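Local structure of p800 reaction center core protein (Heliobacterium modesticaldum, 5V8K) at residues F121-A125 with F176-I181; M513-Y517 with A596-V600; F401-V405 with K415-D419. The protein forms the symmetric homodimeric core of a photosynthetic reaction center, holding bacteriochlorophylls and other pigments together with calcium and an iron-sulfur cluster. All coordinates share one frame; numbering follows the deposited sequence.

Interaction 1. Residues F121-A125 with F176-I181. With GBF (Bacteriochlorophyll g), chain N.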
loop_
_atom_site.group_PDB
_atom_site.type_symbol
_atom_site.label_atom_id
_atom_site.label_comp_id
_atom_site.label_asym_id
_atom_site.label_seq_id
_atom_site.Cartn_x
_atom_site.Cartn_y
_atom_site.Cartn_z
ATOM N N PHE A 121 6.271 -44.219 -12.792
ATOM C CA PHE A 121 7.502 -44.356 -13.567
ATOM C C PHE A 121 7.244 -44.913 -14.967
ATOM O O PHE A 121 7.852 -44.453 -15.943
ATOM C CB PHE A 121 8.496 -45.279 -12.838
ATOM C CG PHE A 121 9.129 -44.678 -11.603
ATOM C CD1 PHE A 121 9.212 -43.307 -11.443
ATOM C CD2 PHE A 121 9.669 -45.497 -10.617
ATOM C CE1 PHE A 121 9.813 -42.744 -10.296
ATOM C CE2 PHE A 121 10.258 -44.951 -9.474
ATOM C CZ PHE A 121 10.328 -43.569 -9.315
ATOM N N HIS A 122 6.384 -45.931 -15.087
ATOM C CA HIS A 122 6.184 -46.565 -16.389
ATOM C C HIS A 122 5.137 -45.854 -17.236
ATOM O O HIS A 122 5.213 -45.916 -18.466
ATOM C CB HIS A 122 5.818 -48.056 -16.227
ATOM C CG HIS A 122 7.010 -48.961 -16.127
ATOM N ND1 HIS A 122 6.945 -50.311 -16.384
ATOM C CD2 HIS A 122 8.298 -48.709 -15.802
ATOM C CE1 HIS A 122 8.133 -50.857 -16.211
ATOM N NE2 HIS A 122 8.976 -49.904 -15.861
ATOM N N PHE A 123 4.187 -45.152 -16.622
ATOM C CA PHE A 123 3.358 -44.232 -17.388
ATOM C C PHE A 123 4.201 -43.094 -17.975
ATOM O O PHE A 123 4.072 -42.756 -19.159
ATOM C CB PHE A 123 2.241 -43.665 -16.514
ATOM C CG PHE A 123 1.310 -42.742 -17.261
ATOM C CD1 PHE A 123 0.500 -43.228 -18.282
ATOM C CD2 PHE A 123 1.244 -41.403 -16.951
ATOM C CE1 PHE A 123 -0.356 -42.385 -18.980
ATOM C CE2 PHE A 123 0.381 -40.549 -17.657
ATOM C CZ PHE A 123 -0.412 -41.050 -18.660
ATOM N N PHE A 124 5.066 -42.477 -17.157
ATOM C CA PHE A 124 5.967 -41.461 -17.697
ATOM C C PHE A 124 6.873 -42.046 -18.775
ATOM O O PHE A 124 7.182 -41.376 -19.762
ATOM C CB PHE A 124 6.818 -40.840 -16.588
ATOM C CG PHE A 124 6.136 -39.743 -15.832
ATOM C CD1 PHE A 124 4.906 -39.955 -15.225
ATOM C CD2 PHE A 124 6.737 -38.506 -15.692
ATOM C CE1 PHE A 124 4.281 -38.944 -14.498
ATOM C CE2 PHE A 124 6.111 -37.493 -14.957
ATOM C CZ PHE A 124 4.874 -37.724 -14.368
ATOM N N ALA A 125 7.338 -43.282 -18.589
ATOM C CA ALA A 125 8.145 -43.910 -19.628
ATOM C C ALA A 125 7.361 -44.013 -20.927
ATOM O O ALA A 125 7.889 -43.722 -22.005
ATOM C CB ALA A 125 8.604 -45.297 -19.180
ATOM N N PHE A 176 13.297 -44.497 -17.336
ATOM C CA PHE A 176 12.181 -44.697 -16.414
ATOM C C PHE A 176 11.575 -46.093 -16.527
ATOM O O PHE A 176 10.941 -46.565 -15.576
ATOM C CB PHE A 176 11.098 -43.656 -16.654
ATOM C CG PHE A 176 11.343 -42.359 -15.950
ATOM C CD1 PHE A 176 11.259 -42.279 -14.566
ATOM C CD2 PHE A 176 11.666 -41.224 -16.662
ATOM C CE1 PHE A 176 11.493 -41.073 -13.899
ATOM C CE2 PHE A 176 11.895 -39.998 -16.001
ATOM C CZ PHE A 176 11.800 -39.928 -14.634
ATOM N N PHE A 177 11.727 -46.756 -17.676
ATOM C CA PHE A 177 11.309 -48.150 -17.771
ATOM C C PHE A 177 12.182 -49.038 -16.884
ATOM O O PHE A 177 11.672 -49.829 -16.082
ATOM C CB PHE A 177 11.352 -48.612 -19.236
ATOM C CG PHE A 177 11.096 -50.089 -19.425
ATOM C CD1 PHE A 177 9.821 -50.602 -19.298
ATOM C CD2 PHE A 177 12.127 -50.952 -19.751
ATOM C CE1 PHE A 177 9.574 -51.946 -19.490
ATOM C CE2 PHE A 177 11.884 -52.303 -19.944
ATOM C CZ PHE A 177 10.604 -52.797 -19.817
ATOM N N LEU A 178 13.506 -48.920 -17.010
ATOM C CA LEU A 178 14.394 -49.698 -16.150
ATOM C C LEU A 178 14.224 -49.318 -14.685
ATOM O O LEU A 178 14.309 -50.179 -13.798
ATOM C CB LEU A 178 15.845 -49.497 -16.581
ATOM C CG LEU A 178 16.174 -49.877 -18.024
ATOM C CD1 LEU A 178 17.658 -49.620 -18.292
ATOM C CD2 LEU A 178 15.806 -51.339 -18.337
ATOM N N GLY A 179 14.030 -48.029 -14.402
ATOM C CA GLY A 179 13.898 -47.606 -13.018
ATOM C C GLY A 179 12.604 -48.095 -12.400
ATOM O O GLY A 179 12.560 -48.441 -11.220
ATOM N N GLY A 180 11.530 -48.127 -13.193
ATOM C CA GLY A 180 10.281 -48.701 -12.711
ATOM C C GLY A 180 10.384 -50.192 -12.438
ATOM O O GLY A 180 9.876 -50.690 -11.431
ATOM N N ILE A 181 11.046 -50.928 -13.323
ATOM C CA ILE A 181 11.241 -52.353 -13.081
ATOM C C ILE A 181 12.075 -52.564 -11.829
ATOM O O ILE A 181 11.752 -53.409 -10.979
ATOM C CB ILE A 181 11.882 -53.027 -14.303
ATOM C CG1 ILE A 181 10.845 -53.125 -15.410
ATOM C CG2 ILE A 181 12.401 -54.425 -13.944
ATOM C CD1 ILE A 181 11.410 -53.503 -16.707
HETATM MG MG GBF N . 4.919 -51.792 -16.680
HETATM C CHA GBF N . 3.519 -49.684 -19.129
HETATM C CHB GBF N . 6.483 -53.429 -19.054
HETATM C CHC GBF N . 5.669 -54.075 -14.198
HETATM C CHD GBF N . 2.704 -50.178 -14.381
HETATM N NA GBF N . 4.896 -51.684 -18.651
HETATM C C1A GBF N . 4.403 -50.803 -19.535
HETATM C C2A GBF N . 4.826 -50.860 -20.965
HETATM C C3A GBF N . 5.635 -52.151 -20.907
HETATM C C4A GBF N . 5.683 -52.426 -19.439
HETATM C CMA GBF N . 4.867 -53.275 -21.586
HETATM C CAA GBF N . 5.634 -49.742 -21.618
HETATM C CBA GBF N . 6.681 -49.128 -20.711
HETATM C CGA GBF N . 7.498 -48.199 -21.579
HETATM O O1A GBF N . 6.932 -47.414 -22.322
HETATM O O2A GBF N . 8.846 -48.585 -21.945
HETATM N NB GBF N . 5.890 -53.588 -16.655
HETATM C C1B GBF N . 6.603 -54.025 -17.695
HETATM C C2B GBF N . 7.396 -55.068 -17.283
HETATM C C3B GBF N . 7.169 -55.253 -15.926
HETATM C C4B GBF N . 6.216 -54.282 -15.565
HETATM C CMB GBF N . 8.341 -55.847 -18.152
HETATM C CAB GBF N . 7.884 -56.326 -15.166
HETATM C CBB GBF N . 7.782 -56.710 -13.903
HETATM N NC GBF N . 4.291 -52.051 -14.755
HETATM C C1C GBF N . 4.747 -52.955 -13.890
HETATM C C2C GBF N . 4.399 -53.032 -12.461
HETATM C C3C GBF N . 3.570 -51.834 -12.656
HETATM C C4C GBF N . 3.502 -51.338 -13.946
HETATM C CMC GBF N . 3.582 -54.301 -12.240
HETATM C CAC GBF N . 2.788 -51.191 -11.565
HETATM C CBC GBF N . 2.822 -51.679 -10.132
HETATM N ND GBF N . 3.428 -50.443 -16.650
HETATM C C1D GBF N . 2.725 -49.752 -15.784
HETATM C C2D GBF N . 1.918 -48.421 -16.209
HETATM C C3D GBF N . 2.354 -48.578 -17.511
HETATM C C4D GBF N . 3.183 -49.684 -17.789
HETATM C CMD GBF N . 1.080 -47.392 -15.555
HETATM C CAD GBF N . 2.109 -47.868 -18.788
HETATM O OBD GBF N . 1.538 -46.776 -19.131
HETATM C CBD GBF N . 2.887 -48.551 -19.852
HETATM C CGD GBF N . 2.009 -49.043 -20.976
HETATM O O1D GBF N . 2.355 -49.007 -22.152
HETATM O O2D GBF N . 0.714 -49.617 -20.669
HETATM C CED GBF N . -0.301 -49.639 -21.682
HETATM C C1 GBF N . 9.555 -47.953 -23.010
HETATM C C2 GBF N . 10.970 -48.494 -23.014
HETATM C C3 GBF N . 11.782 -48.360 -24.072
HETATM C C4 GBF N . 11.299 -47.651 -25.303
HETATM C C5 GBF N . 13.195 -48.904 -24.050
HETATM C C6 GBF N . 13.283 -50.360 -23.603
HETATM C C7 GBF N . 14.746 -50.718 -23.437
HETATM C C8 GBF N . 15.126 -51.960 -23.098
HETATM C C9 GBF N . 14.103 -53.058 -22.875
HETATM C C10 GBF N . 16.589 -52.272 -22.944
#
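H122 and F177 meet where residues 121-125, in helix 113-137, and 176-181, in helix 162-186, run antiparallel, their axes 8.1 Å apart at the closest point and 164° between their directions. The closest CA pairs, F121 with G180 and A125 with F176, are both 5.2 Å apart. G180, without a side chain, lets the imidazole lie against its CA, and F121 CB also rests there.

The two imidazole nitrogens are used differently. ND1 of H122 ligates the magnesium of bacteriochlorophyll g at 2.5 Å, with the metal in the ring plane, while NE2 of H122 donates to F177 O at 2.7 Å. That bond meets a lone pair in the carbonyl plane, though the oxygen lies 17° out of the imidazole plane. F177 O also accepts from I181 N, one turn on.

F177, its CG anti to the backbone N (chi1 173°), sets CD1 over one face of the imidazole, 3.5 Å from H122 CE1, with the two rings barely overlapping. Its edge meets the macrocycle, F177 CE1 lying 3.5 Å from CHB of the pigment. F121 and F176 touch through their CD1 atoms, with planes oblique to each other.

Metal and carbonyl together fix the rotation of the imidazole, and the second bond probably makes ND1 a somewhat stronger donor to magnesium.

Interaction 2. Residues M513-Y517 with A596-V600. With CA (calcium ion), chain B; GBF (Bacteriochlorophyll g), chain C.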
loop_
_atom_site.group_PDB
_atom_site.type_symbol
_atom_site.label_atom_id
_atom_site.label_comp_id
_atom_site.label_asym_id
_atom_site.label_seq_id
_atom_site.Cartn_x
_atom_site.Cartn_y
_atom_site.Cartn_z
ATOM N N MET A 513 1.085 1.279 -21.498
ATOM C CA MET A 513 -0.164 0.547 -21.298
ATOM C C MET A 513 -1.374 1.316 -21.815
ATOM O O MET A 513 -2.382 0.695 -22.172
ATOM C CB MET A 513 -0.372 0.206 -19.824
ATOM C CG MET A 513 0.502 -0.888 -19.307
ATOM S SD MET A 513 0.325 -0.998 -17.501
ATOM C CE MET A 513 1.888 -1.765 -17.032
ATOM N N PHE A 514 -1.306 2.651 -21.870
ATOM C CA PHE A 514 -2.425 3.432 -22.379
ATOM C C PHE A 514 -2.697 3.142 -23.856
ATOM O O PHE A 514 -3.815 3.392 -24.331
ATOM C CB PHE A 514 -2.193 4.951 -22.190
ATOM C CG PHE A 514 -2.470 5.425 -20.812
ATOM C CD1 PHE A 514 -3.769 5.749 -20.428
ATOM C CD2 PHE A 514 -1.451 5.488 -19.864
ATOM C CE1 PHE A 514 -4.055 6.122 -19.112
ATOM C CE2 PHE A 514 -1.710 5.883 -18.537
ATOM C CZ PHE A 514 -3.003 6.212 -18.162
ATOM N N SER A 515 -1.710 2.628 -24.591
ATOM C CA SER A 515 -1.833 2.539 -26.037
ATOM C C SER A 515 -1.726 1.117 -26.600
ATOM O O SER A 515 -1.700 0.969 -27.812
ATOM C CB SER A 515 -0.788 3.455 -26.703
ATOM O OG SER A 515 0.495 2.919 -26.552
ATOM N N ARG A 516 -1.637 0.076 -25.768
ATOM C CA ARG A 516 -1.804 -1.313 -26.181
ATOM C C ARG A 516 -3.134 -1.877 -25.667
ATOM O O ARG A 516 -3.596 -1.536 -24.569
ATOM C CB ARG A 516 -0.685 -2.215 -25.638
ATOM C CG ARG A 516 0.708 -1.661 -25.734
ATOM C CD ARG A 516 1.114 -1.541 -27.200
ATOM N NE ARG A 516 2.570 -1.352 -27.311
ATOM C CZ ARG A 516 3.215 -1.200 -28.474
ATOM N NH1 ARG A 516 2.548 -1.174 -29.635
ATOM N NH2 ARG A 516 4.534 -1.075 -28.473
ATOM N N TYR A 517 -3.731 -2.773 -26.462
ATOM C CA TYR A 517 -4.956 -3.492 -26.055
ATOM C C TYR A 517 -6.062 -2.506 -25.721
ATOM O O TYR A 517 -6.823 -2.703 -24.770
ATOM C CB TYR A 517 -4.732 -4.417 -24.847
ATOM C CG TYR A 517 -3.505 -5.294 -24.888
ATOM C CD1 TYR A 517 -3.475 -6.437 -25.682
ATOM C CD2 TYR A 517 -2.391 -5.003 -24.114
ATOM C CE1 TYR A 517 -2.366 -7.245 -25.720
ATOM C CE2 TYR A 517 -1.288 -5.799 -24.134
ATOM C CZ TYR A 517 -1.263 -6.919 -24.954
ATOM O OH TYR A 517 -0.152 -7.735 -24.962
ATOM N N ALA A 596 0.382 -7.012 -15.870
ATOM C CA ALA A 596 0.290 -5.853 -16.757
ATOM C C ALA A 596 1.633 -5.484 -17.353
ATOM O O ALA A 596 1.734 -5.229 -18.557
ATOM C CB ALA A 596 -0.299 -4.674 -16.009
ATOM N N LEU A 597 2.677 -5.449 -16.525
ATOM C CA LEU A 597 4.019 -5.192 -17.004
ATOM C C LEU A 597 4.483 -6.252 -17.977
ATOM O O LEU A 597 5.301 -5.956 -18.857
ATOM C CB LEU A 597 5.035 -5.110 -15.822
ATOM C CG LEU A 597 4.868 -3.991 -14.819
ATOM C CD1 LEU A 597 5.802 -4.233 -13.645
ATOM C CD2 LEU A 597 5.158 -2.690 -15.512
ATOM N N ALA A 598 4.059 -7.499 -17.792
ATOM C CA ALA A 598 4.408 -8.573 -18.724
ATOM C C ALA A 598 3.636 -8.516 -20.043
ATOM O O ALA A 598 4.044 -9.168 -21.016
ATOM C CB ALA A 598 4.172 -9.926 -18.068
ATOM N N MET A 599 2.575 -7.720 -20.112
ATOM C CA MET A 599 1.751 -7.633 -21.314
ATOM C C MET A 599 2.214 -6.566 -22.292
ATOM O O MET A 599 1.826 -6.620 -23.475
ATOM C CB MET A 599 0.303 -7.364 -20.929
ATOM C CG MET A 599 -0.393 -8.582 -20.352
ATOM S SD MET A 599 -0.441 -10.083 -21.395
ATOM C CE MET A 599 -1.799 -9.661 -22.503
ATOM N N VAL A 600 3.007 -5.610 -21.828
ATOM C CA VAL A 600 3.594 -4.594 -22.676
ATOM C C VAL A 600 5.132 -4.696 -22.692
ATOM O O VAL A 600 5.683 -4.446 -23.813
ATOM C CB VAL A 600 3.125 -3.186 -22.258
ATOM C CG1 VAL A 600 1.619 -3.098 -22.336
ATOM C CG2 VAL A 600 3.620 -2.840 -20.851
HETATM CA CA CA B . 7.229 -5.388 -20.106
HETATM MG MG GBF C . -9.591 -7.657 -17.840
HETATM C CHA GBF C . -7.298 -9.549 -19.788
HETATM C CHB GBF C . -11.785 -8.059 -20.217
HETATM C CHC GBF C . -11.907 -6.564 -15.520
HETATM C CHD GBF C . -7.212 -7.911 -15.189
HETATM N NA GBF C . -9.544 -8.572 -19.609
HETATM C C1A GBF C . -8.639 -9.271 -20.329
HETATM C C2A GBF C . -9.003 -9.812 -21.718
HETATM C C3A GBF C . -10.218 -8.934 -21.900
HETATM C C4A GBF C . -10.544 -8.499 -20.484
HETATM C CMA GBF C . -9.829 -7.685 -22.667
HETATM C CAA GBF C . -9.232 -11.319 -21.759
HETATM C CBA GBF C . -10.252 -11.803 -20.735
HETATM C CGA GBF C . -9.575 -12.170 -19.427
HETATM O O1A GBF C . -8.426 -12.588 -19.374
HETATM O O2A GBF C . -10.254 -12.026 -18.192
HETATM N NB GBF C . -11.612 -7.407 -17.894
HETATM C C1B GBF C . -12.374 -7.537 -18.977
HETATM C C2B GBF C . -13.691 -7.199 -18.675
HETATM C C3B GBF C . -13.694 -6.826 -17.338
HETATM C C4B GBF C . -12.364 -6.906 -16.904
HETATM C CMB GBF C . -14.883 -7.315 -19.621
HETATM C CAB GBF C . -14.821 -6.342 -16.516
HETATM C CBB GBF C . -16.094 -6.429 -16.766
HETATM N NC GBF C . -9.524 -7.275 -15.819
HETATM C C1C GBF C . -10.535 -6.848 -15.063
HETATM C C2C GBF C . -10.437 -6.599 -13.590
HETATM C C3C GBF C . -9.031 -7.058 -13.643
HETATM C C4C GBF C . -8.549 -7.404 -14.893
HETATM C CMC GBF C . -10.527 -5.097 -13.363
HETATM C CAC GBF C . -8.194 -7.165 -12.427
HETATM C CBC GBF C . -8.742 -6.826 -11.057
HETATM N ND GBF C . -7.841 -8.528 -17.449
HETATM C C1D GBF C . -6.912 -8.489 -16.499
HETATM C C2D GBF C . -5.445 -9.068 -16.718
HETATM C C3D GBF C . -5.790 -9.409 -18.021
HETATM C C4D GBF C . -7.112 -9.118 -18.462
HETATM C CMD GBF C . -4.236 -9.172 -15.880
HETATM C CAD GBF C . -5.101 -10.045 -19.158
HETATM O OBD GBF C . -3.908 -10.479 -19.318
HETATM C CBD GBF C . -6.112 -10.279 -20.262
HETATM C CGD GBF C . -5.610 -9.665 -21.521
HETATM O O1D GBF C . -5.056 -10.317 -22.379
HETATM O O2D GBF C . -5.750 -8.239 -21.674
HETATM C CED GBF C . -5.086 -7.516 -22.692
HETATM C C1 GBF C . -9.691 -12.774 -17.079
HETATM C C2 GBF C . -10.218 -14.220 -17.085
HETATM C C3 GBF C . -9.444 -15.333 -17.076
HETATM C C4 GBF C . -7.950 -15.190 -17.072
HETATM C C5 GBF C . -10.144 -16.686 -17.088
HETATM C C6 GBF C . -9.343 -17.767 -17.809
HETATM C C7 GBF C . -9.954 -19.136 -17.615
HETATM C C8 GBF C . -9.201 -20.224 -17.923
HETATM C C9 GBF C . -7.811 -20.024 -18.476
HETATM C C10 GBF C . -9.685 -21.664 -17.780
HETATM C C11 GBF C . -10.937 -21.783 -16.929
HETATM C C12 GBF C . -11.119 -23.194 -16.398
HETATM C C13 GBF C . -11.970 -24.086 -16.928
HETATM C C14 GBF C . -12.795 -23.732 -18.120
HETATM C C15 GBF C . -12.098 -25.462 -16.313
HETATM O O HOH W 1 4.855 -2.117 -25.809
HETATM O O HOH W 2 9.021 -4.785 -21.506
HETATM O O HOH W 3 7.735 -7.709 -20.937
#
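M513 and V600 bring the loop that follows helix 502-513 up to the C-terminal end of helix 575-599, and their CA atoms, 6.5 Å apart, are the nearest backbone pair between 513-517 and 596-600.

M513 extends beyond CG, which brings its methyl CE against both A596 CB and L597 CD2, 3.7 Å from the latter atom. Farther back along the same side chain, CG of M513 meets both methyls of V600. CG1 of V600 also packs on R516 CG, at 3.8 Å, and chi2 of R516 (-66°) bends the arginine beyond that contact. Its NE donates to a water at 2.8 Å, which in turn donates to V600 O; N255 ND2 also bonds to this oxygen.

The direct hydrogen bond across the contact runs from Y517 OH to M599 O and is 2.7 Å long. It arrives in the carbonyl plane on a lone pair, with a C=O...O angle of 140°, and M599 O lies at the edge of the tyrosine ring. M599 curls at chi2 and chi3, so that its CE comes to 3.3 Å from O1D of a bacteriochlorophyll g. One face of the Y517 ring takes the methyl ester of the same pigment, whose CED is 3.5 Å from Y517 CG. E247 holds the backbone N of Y517.

The backbone O of L597 binds calcium at 2.4 Å, alongside D460, Q509 and two waters. The arrangement is a helix C-terminus where the chain ends, so other partners replace further helical N-H groups: calcium at L597 O, Q262 at A598 O, Y517 at M599 O, and N255 with the water at terminal V600 O. Calcium and the bacteriochlorophyll g lie on different sides of this helix end.

Interaction 3. Residues F401-V405 with K415-D419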
loop_
_atom_site.group_PDB
_atom_site.type_symbol
_atom_site.label_atom_id
_atom_site.label_comp_id
_atom_site.label_asym_id
_atom_site.label_seq_id
_atom_site.Cartn_x
_atom_site.Cartn_y
_atom_site.Cartn_z
ATOM N N PHE A 401 9.951 -25.416 12.620
ATOM C CA PHE A 401 10.595 -25.654 13.915
ATOM C C PHE A 401 10.024 -24.871 15.102
ATOM O O PHE A 401 10.340 -25.220 16.253
ATOM C CB PHE A 401 12.099 -25.349 13.820
ATOM C CG PHE A 401 12.881 -26.357 13.031
ATOM C CD1 PHE A 401 12.810 -27.713 13.333
ATOM C CD2 PHE A 401 13.689 -25.952 11.992
ATOM C CE1 PHE A 401 13.545 -28.662 12.608
ATOM C CE2 PHE A 401 14.422 -26.879 11.249
ATOM C CZ PHE A 401 14.342 -28.242 11.545
ATOM N N PHE A 402 9.192 -23.855 14.873
ATOM C CA PHE A 402 8.622 -23.040 15.939
ATOM C C PHE A 402 7.130 -23.272 16.194
ATOM O O PHE A 402 6.524 -22.513 16.958
ATOM C CB PHE A 402 8.824 -21.551 15.629
ATOM C CG PHE A 402 10.238 -21.044 15.815
ATOM C CD1 PHE A 402 11.317 -21.668 15.205
ATOM C CD2 PHE A 402 10.469 -19.878 16.533
ATOM C CE1 PHE A 402 12.597 -21.168 15.362
ATOM C CE2 PHE A 402 11.743 -19.377 16.671
ATOM C CZ PHE A 402 12.809 -20.016 16.081
ATOM N N SER A 403 6.507 -24.260 15.566
ATOM C CA SER A 403 5.049 -24.307 15.551
ATOM C C SER A 403 4.452 -25.092 16.713
ATOM O O SER A 403 3.250 -25.001 16.952
ATOM C CB SER A 403 4.564 -24.879 14.213
ATOM O OG SER A 403 4.707 -23.888 13.199
ATOM N N LYS A 404 5.271 -25.787 17.489
ATOM C CA LYS A 404 4.827 -26.424 18.717
ATOM C C LYS A 404 5.319 -25.664 19.948
ATOM O O LYS A 404 4.514 -25.225 20.776
ATOM C CB LYS A 404 5.329 -27.862 18.734
ATOM C CG LYS A 404 4.973 -28.640 19.988
ATOM C CD LYS A 404 3.516 -28.967 20.026
ATOM C CE LYS A 404 3.271 -30.126 21.002
ATOM N NZ LYS A 404 1.853 -30.513 20.960
ATOM N N VAL A 405 6.637 -25.521 20.101
ATOM C CA VAL A 405 7.193 -24.679 21.146
ATOM C C VAL A 405 8.283 -23.812 20.537
ATOM O O VAL A 405 8.817 -24.091 19.457
ATOM C CB VAL A 405 7.730 -25.484 22.352
ATOM C CG1 VAL A 405 6.636 -26.319 22.985
ATOM C CG2 VAL A 405 8.870 -26.380 21.945
ATOM N N LYS A 415 2.794 -23.987 27.773
ATOM C CA LYS A 415 3.253 -25.351 27.546
ATOM C C LYS A 415 3.562 -25.590 26.065
ATOM O O LYS A 415 4.611 -26.148 25.715
ATOM C CB LYS A 415 2.189 -26.314 28.049
ATOM C CG LYS A 415 2.632 -27.768 28.153
ATOM C CD LYS A 415 2.357 -28.548 26.859
ATOM C CE LYS A 415 1.851 -29.953 27.168
ATOM N NZ LYS A 415 2.883 -30.827 27.808
ATOM N N ALA A 416 2.674 -25.146 25.178
ATOM C CA ALA A 416 2.805 -25.401 23.750
ATOM C C ALA A 416 1.701 -24.653 23.013
ATOM O O ALA A 416 0.609 -24.452 23.546
ATOM C CB ALA A 416 2.730 -26.907 23.466
ATOM N N LYS A 417 1.996 -24.240 21.783
ATOM C CA LYS A 417 0.949 -23.731 20.903
ATOM C C LYS A 417 -0.097 -24.832 20.697
ATOM O O LYS A 417 0.255 -25.990 20.513
ATOM C CB LYS A 417 1.574 -23.298 19.593
ATOM C CG LYS A 417 2.511 -22.108 19.763
ATOM C CD LYS A 417 3.265 -21.796 18.501
ATOM C CE LYS A 417 4.343 -20.746 18.746
ATOM N NZ LYS A 417 5.036 -20.310 17.514
ATOM N N ARG A 418 -1.382 -24.501 20.803
ATOM C CA ARG A 418 -2.413 -25.540 20.818
ATOM C C ARG A 418 -2.497 -26.283 19.479
ATOM O O ARG A 418 -2.548 -27.514 19.452
ATOM C CB ARG A 418 -3.761 -24.917 21.195
ATOM C CG ARG A 418 -5.019 -25.627 20.632
ATOM C CD ARG A 418 -6.313 -24.803 20.834
ATOM N NE ARG A 418 -6.113 -23.398 20.458
ATOM C CZ ARG A 418 -6.302 -22.353 21.263
ATOM N NH1 ARG A 418 -6.736 -22.526 22.505
ATOM N NH2 ARG A 418 -6.074 -21.122 20.824
ATOM N N ASP A 419 -2.507 -25.562 18.357
ATOM C CA ASP A 419 -2.622 -26.199 17.051
ATOM C C ASP A 419 -1.923 -25.331 16.018
ATOM O O ASP A 419 -1.234 -24.365 16.351
ATOM C CB ASP A 419 -4.091 -26.445 16.705
ATOM C CG ASP A 419 -4.899 -25.172 16.671
ATOM O OD1 ASP A 419 -4.384 -24.139 16.211
ATOM O OD2 ASP A 419 -6.066 -25.205 17.110
HETATM O O HOH W 4 1.231 -23.787 15.435
#
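K417 binds the 401-405 segment at two levels, its backbone N to K404 O and its side-chain NZ to F402 O. The nearest CA pairs, K404 with K417 and V405 with A416, are both 5.2 Å apart, bringing together the loops before and after the short helix 407-411.

The backbone bond, K417 N to K404 O, is 2.9 Å long, with an N-H...O angle of 153°. K404 O also receives a CA-H...O contact from A416 CA, at 3.4 Å. With CG beside its own backbone N (chi1 -66°) and the chain extended beyond it, K417 runs alongside the loop, its CD 3.6 Å from S403 O. Its NZ ends 2.7 Å from F402 O, tilted 27° from the plane of that carbonyl.

The ammonium has further partners: it also bonds to I435 O and forms a salt bridge with E548 of the second subunit. S403 O is satisfied through a water that donates to it at 2.8 Å and to D419 O at 2.7 Å, while the S403 hydroxyl bonds to M399 O in the preceding helical turn. D419 OD1 accepts from E421 N and F422 N.

Apolar contact is slight, V405 CG1 lying 4.0 Å from A416 CB.

Three consecutive carbonyls, of F402, S403 and K404, thus receive an ammonium, a water and a backbone N-H. With two carbonyls and a carboxylate around it, the buried K417 probably keeps its positive charge, tying this connection to the dimer partner.

The three contacts are far apart, with centres 45 Å between interactions 1 and 2, 42 Å between 1 and 3, and 47 Å between 2 and 3; even the nearest atoms of any two are at least about 26 Å apart. Interactions 2 and 3 lie on opposite sides of the chain's centre, as do 1 and 2. Each relates differently to the cofactors. Interaction 1 supplies the magnesium ligand of a bacteriochlorophyll g through H122; interaction 2 supplies a calcium ligand and lies beside bacteriochlorophyll g and g'; interaction 3 places the K417 side chain about 11 Å from those of C424 and C433, which bind the [4Fe-4S] cluster. Interaction 3 also bonds to the second subunit through K417.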